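Local coordinates for RNA-dependent RNA Polymerase (Bombyx mori cytoplasmic polyhedrosis virus, PDB 6TY8), which catalyses RNA-templated RNA synthesis, making viral plus strands in transcription and the complementary minus strands in genome replication, at the p1-7-methylguanosine-p3-adenosine-5',5'-triphosphate site. Numbering follows the deposited sequence.

The p1-7-methylguanosine-p3-adenosine-5',5'-triphosphate site. Residues 37, 146, 181, 184, 189, 195. With GTA (p1-7-methylguanosine-p3-adenosine-5',5'-triphosphate), chain B.
Asn195 ND2, the side-chain amide nitrogen, is the best-held polar atom, and it meets two oxygens. The firm hydrogen bond runs 2.8 Å from Asn195 ND2 to Phe181 O, 162° at the hydrogen; the acceptor lies nearly in the Asn195 amide plane, although the nitrogen stands above the carbonyl plane. The second, from Asn195 ND2 to the guanine carbonyl GTA O6, is weak at 3.5 Å. The Phe181 carbonyl thus positions the amide that faces the base, while Asn195 OD1 sits in plane at the edge of the Tyr184 ring.

Tyr184 carries the main contact. Its ring stacks nearly parallel on the 7-methylguanine of GTA, with N7 over its centre. Tyr184 CE1 comes 3.6 Å from GTA C7, the N7-methyl carbon. With CG in the crowded position between backbone N and carbonyl carbon (chi1 66°), CB covers the six-membered ring. Arg37, extended from CG to NE, closes the opposite face: Arg37 CD lies 3.7 Å from GTA C2, and NE stands over the imidazole part in cation-pi geometry, an attraction that the methylated base's own positive charge would probably weaken. The electron-rich Tyr184 ring likely suits that cationic base better. Phe181 CD2 touches the base directly, 3.8 Å from GTA N1, while Phe181 CD1 sits over the centre of the Trp146 ring face. Gln189 NE2 merely nears the adenosine ribose oxygen O4B.

The ligand is poorly ordered, so atomic detail is approximate. This aromatic-guanidinium sandwich forms a cap-binding pocket, which may tether capped plus-strand ends to the polymerase.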
ATOM      1  N   ARG A  37      42.455  -0.898  -2.506  1.00 33.38           N
ATOM      2  CA  ARG A  37      41.969  -1.119  -1.151  1.00 33.38           C
ATOM      3  C   ARG A  37      43.080  -1.164  -0.115  1.00 33.38           C
ATOM      4  O   ARG A  37      42.786  -1.222   1.082  1.00 33.38           O
ATOM      5  CB  ARG A  37      41.142  -2.403  -1.077  1.00 33.38           C
ATOM      6  CG  ARG A  37      41.910  -3.679  -1.290  1.00 33.38           C
ATOM      7  CD  ARG A  37      40.954  -4.848  -1.305  1.00 33.38           C
ATOM      8  NE  ARG A  37      41.641  -6.129  -1.399  1.00 33.38           N
ATOM      9  CZ  ARG A  37      41.972  -6.714  -2.542  1.00 33.38           C
ATOM     10  NH1 ARG A  37      41.681  -6.132  -3.697  1.00 33.38           N
ATOM     11  NH2 ARG A  37      42.591  -7.887  -2.533  1.00 33.38           N
ATOM     12  N   TRP A 146      33.096   0.231   2.640  1.00 22.56           N
ATOM     13  CA  TRP A 146      34.348   0.871   3.011  1.00 22.56           C
ATOM     14  C   TRP A 146      34.639   2.095   2.152  1.00 22.56           C
ATOM     15  O   TRP A 146      35.197   3.072   2.655  1.00 22.56           O
ATOM     16  CB  TRP A 146      35.479  -0.144   2.922  1.00 22.56           C
ATOM     17  CG  TRP A 146      35.229  -1.309   3.812  1.00 22.56           C
ATOM     18  CD1 TRP A 146      34.832  -2.552   3.437  1.00 22.56           C
ATOM     19  CD2 TRP A 146      35.294  -1.323   5.242  1.00 22.56           C
ATOM     20  NE1 TRP A 146      34.688  -3.354   4.537  1.00 22.56           N
ATOM     21  CE2 TRP A 146      34.960  -2.619   5.659  1.00 22.56           C
ATOM     22  CE3 TRP A 146      35.627  -0.370   6.206  1.00 22.56           C
ATOM     23  CZ2 TRP A 146      34.941  -2.983   6.994  1.00 22.56           C
ATOM     24  CZ3 TRP A 146      35.608  -0.733   7.527  1.00 22.56           C
ATOM     25  CH2 TRP A 146      35.267  -2.027   7.912  1.00 22.56           C
ATOM     26  N   PHE A 181      40.722  -5.750   6.089  1.00 25.29           N
ATOM     27  CA  PHE A 181      39.429  -5.358   6.631  1.00 25.29           C
ATOM     28  C   PHE A 181      38.767  -6.547   7.320  1.00 25.29           C
ATOM     29  O   PHE A 181      38.961  -7.690   6.898  1.00 25.29           O
ATOM     30  CB  PHE A 181      38.510  -4.823   5.535  1.00 25.29           C
ATOM     31  CG  PHE A 181      38.898  -3.472   5.020  1.00 25.29           C
ATOM     32  CD1 PHE A 181      38.647  -2.335   5.769  1.00 25.29           C
ATOM     33  CD2 PHE A 181      39.470  -3.333   3.773  1.00 25.29           C
ATOM     34  CE1 PHE A 181      38.991  -1.088   5.293  1.00 25.29           C
ATOM     35  CE2 PHE A 181      39.813  -2.090   3.290  1.00 25.29           C
ATOM     36  CZ  PHE A 181      39.573  -0.968   4.053  1.00 25.29           C
ATOM     37  N   TYR A 184      34.177  -7.876   4.155  1.00 31.11           N
ATOM     38  CA  TYR A 184      33.947  -7.224   2.881  1.00 31.11           C
ATOM     39  C   TYR A 184      32.667  -7.795   2.304  1.00 31.11           C
ATOM     40  O   TYR A 184      32.248  -8.898   2.655  1.00 31.11           O
ATOM     41  CB  TYR A 184      35.126  -7.418   1.925  1.00 31.11           C
ATOM     42  CG  TYR A 184      35.353  -8.840   1.466  1.00 31.11           C
ATOM     43  CD1 TYR A 184      36.100  -9.724   2.228  1.00 31.11           C
ATOM     44  CD2 TYR A 184      34.857  -9.283   0.245  1.00 31.11           C
ATOM     45  CE1 TYR A 184      36.317 -11.015   1.805  1.00 31.11           C
ATOM     46  CE2 TYR A 184      35.065 -10.566  -0.184  1.00 31.11           C
ATOM     47  CZ  TYR A 184      35.797 -11.428   0.596  1.00 31.11           C
ATOM     48  OH  TYR A 184      36.012 -12.715   0.162  1.00 31.11           O
ATOM     49  N   GLN A 189      28.356 -13.010  -4.811  1.00 36.69           N
ATOM     50  CA  GLN A 189      27.627 -13.868  -3.888  1.00 36.69           C
ATOM     51  C   GLN A 189      26.486 -13.159  -3.173  1.00 36.69           C
ATOM     52  O   GLN A 189      25.722 -13.830  -2.470  1.00 36.69           O
ATOM     53  CB  GLN A 189      28.575 -14.449  -2.839  1.00 36.69           C
ATOM     54  CG  GLN A 189      29.618 -15.406  -3.373  1.00 36.69           C
ATOM     55  CD  GLN A 189      30.528 -15.924  -2.276  1.00 36.69           C
ATOM     56  OE1 GLN A 189      30.423 -15.513  -1.125  1.00 36.69           O
ATOM     57  NE2 GLN A 189      31.427 -16.830  -2.631  1.00 36.69           N
ATOM     58  N   ASN A 195      36.083 -11.852   7.418  1.00 27.80           N
ATOM     59  CA  ASN A 195      37.481 -12.266   7.468  1.00 27.80           C
ATOM     60  C   ASN A 195      37.876 -12.675   8.880  1.00 27.80           C
ATOM     61  O   ASN A 195      38.397 -13.774   9.100  1.00 27.80           O
ATOM     62  CB  ASN A 195      38.387 -11.137   6.973  1.00 27.80           C
ATOM     63  CG  ASN A 195      38.299 -10.935   5.482  1.00 27.80           C
ATOM     64  OD1 ASN A 195      38.246 -11.897   4.717  1.00 27.80           O
ATOM     65  ND2 ASN A 195      38.298  -9.680   5.056  1.00 27.80           N
TER
HETATM   66  N2  GTA B1301      37.298  -4.064   0.604  1.00 70.02           N
HETATM   67  O6  GTA B1301      39.394  -8.051   2.169  1.00 70.02           O
HETATM   68  C6  GTA B1301      38.825  -7.489   1.297  1.00 70.02           C
HETATM   69  C5  GTA B1301      38.530  -8.204  -0.031  1.00 70.02           C
HETATM   70  N7  GTA B1301      38.790  -9.440  -0.474  1.00 70.02           N
HETATM   71  C7  GTA B1301      39.467 -10.534   0.199  1.00 70.02           C
HETATM   72  C8  GTA B1301      38.306  -9.559  -1.730  1.00 70.02           C
HETATM   73  N9  GTA B1301      37.756  -8.374  -2.025  1.00 70.02           N
HETATM   74  C4  GTA B1301      37.873  -7.532  -1.019  1.00 70.02           C
HETATM   75  N3  GTA B1301      37.440  -6.121  -0.832  1.00 70.02           N
HETATM   76  C2  GTA B1301      37.722  -5.439   0.427  1.00 70.02           C
HETATM   77  N1  GTA B1301      38.415  -6.132   1.484  1.00 70.02           N
HETATM   78  O3A GTA B1301      37.606  -7.700  -6.793  1.00 70.02           O
HETATM   79  C1A GTA B1301      37.155  -8.273  -3.357  1.00 70.02           C
HETATM   80  C2A GTA B1301      38.219  -7.804  -4.418  1.00 70.02           C
HETATM   81  C3A GTA B1301      37.930  -8.613  -5.657  1.00 70.02           C
HETATM   82  C4A GTA B1301      36.872  -9.392  -5.363  1.00 70.02           C
HETATM   83  C5A GTA B1301      37.077 -10.773  -5.911  1.00 70.02           C
HETATM   84  O4A GTA B1301      36.768  -9.439  -3.762  1.00 70.02           O
HETATM   85  O2A GTA B1301      38.079  -6.475  -4.673  1.00 70.02           O
HETATM   86  P1  GTA B1301      38.162 -12.597  -4.362  1.00 70.02           P
HETATM   87  O11 GTA B1301      39.120 -11.667  -3.661  1.00 70.02           O
HETATM   88  O12 GTA B1301      38.870 -13.231  -5.535  1.00 70.02           O
HETATM   89  O13 GTA B1301      37.649 -13.754  -3.303  1.00 70.02           O
HETATM   90  O15 GTA B1301      36.871 -11.731  -4.911  1.00 70.02           O
HETATM   91  P2  GTA B1301      38.107 -15.341  -3.285  1.00 70.02           P
HETATM   92  O22 GTA B1301      38.644 -15.686  -1.916  1.00 70.02           O
HETATM   93  O21 GTA B1301      39.181 -15.609  -4.314  1.00 70.02           O
HETATM   94  O23 GTA B1301      36.793 -16.278  -3.618  1.00 70.02           O
HETATM   95  P3  GTA B1301      36.608 -17.834  -3.110  1.00 70.02           P
HETATM   96  O32 GTA B1301      36.976 -17.937  -1.650  1.00 70.02           O
HETATM   97  O31 GTA B1301      37.499 -18.746  -3.918  1.00 70.02           O
HETATM   98  O33 GTA B1301      35.039 -18.286  -3.312  1.00 70.02           O
HETATM   99  C5B GTA B1301      34.722 -19.645  -3.279  1.00 70.02           C
HETATM  100  C4B GTA B1301      33.261 -19.816  -2.781  1.00 70.02           C
HETATM  101  O4B GTA B1301      32.447 -19.921  -3.801  1.00 70.02           O
HETATM  102  C3B GTA B1301      33.129 -21.130  -1.979  1.00 70.02           C
HETATM  103  O3B GTA B1301      32.457 -20.913  -0.819  1.00 70.02           O
HETATM  104  C2B GTA B1301      32.334 -22.067  -2.907  1.00 70.02           C
HETATM  105  O2B GTA B1301      31.521 -23.034  -2.108  1.00 70.02           O
HETATM  106  C1B GTA B1301      31.558 -21.253  -3.565  1.00 70.02           C
HETATM  107  N9C GTA B1301      31.156 -21.832  -4.823  1.00 70.02           N
HETATM  108  C8C GTA B1301      31.237 -20.937  -5.810  1.00 70.02           C
HETATM  109  N7C GTA B1301      30.849 -21.535  -6.939  1.00 70.02           N
HETATM  110  C5C GTA B1301      30.527 -22.804  -6.648  1.00 70.02           C
HETATM  111  C6C GTA B1301      30.073 -23.843  -7.431  1.00 70.02           C
HETATM  112  N6C GTA B1301      29.721 -24.178  -8.799  1.00 70.02           N
HETATM  113  N1C GTA B1301      29.824 -25.021  -6.887  1.00 70.02           N
HETATM  114  C2C GTA B1301      30.016 -25.207  -5.558  1.00 70.02           C
HETATM  115  N3C GTA B1301      30.461 -24.189  -4.788  1.00 70.02           N
HETATM  116  C4C GTA B1301      30.717 -22.989  -5.340  1.00 70.02           C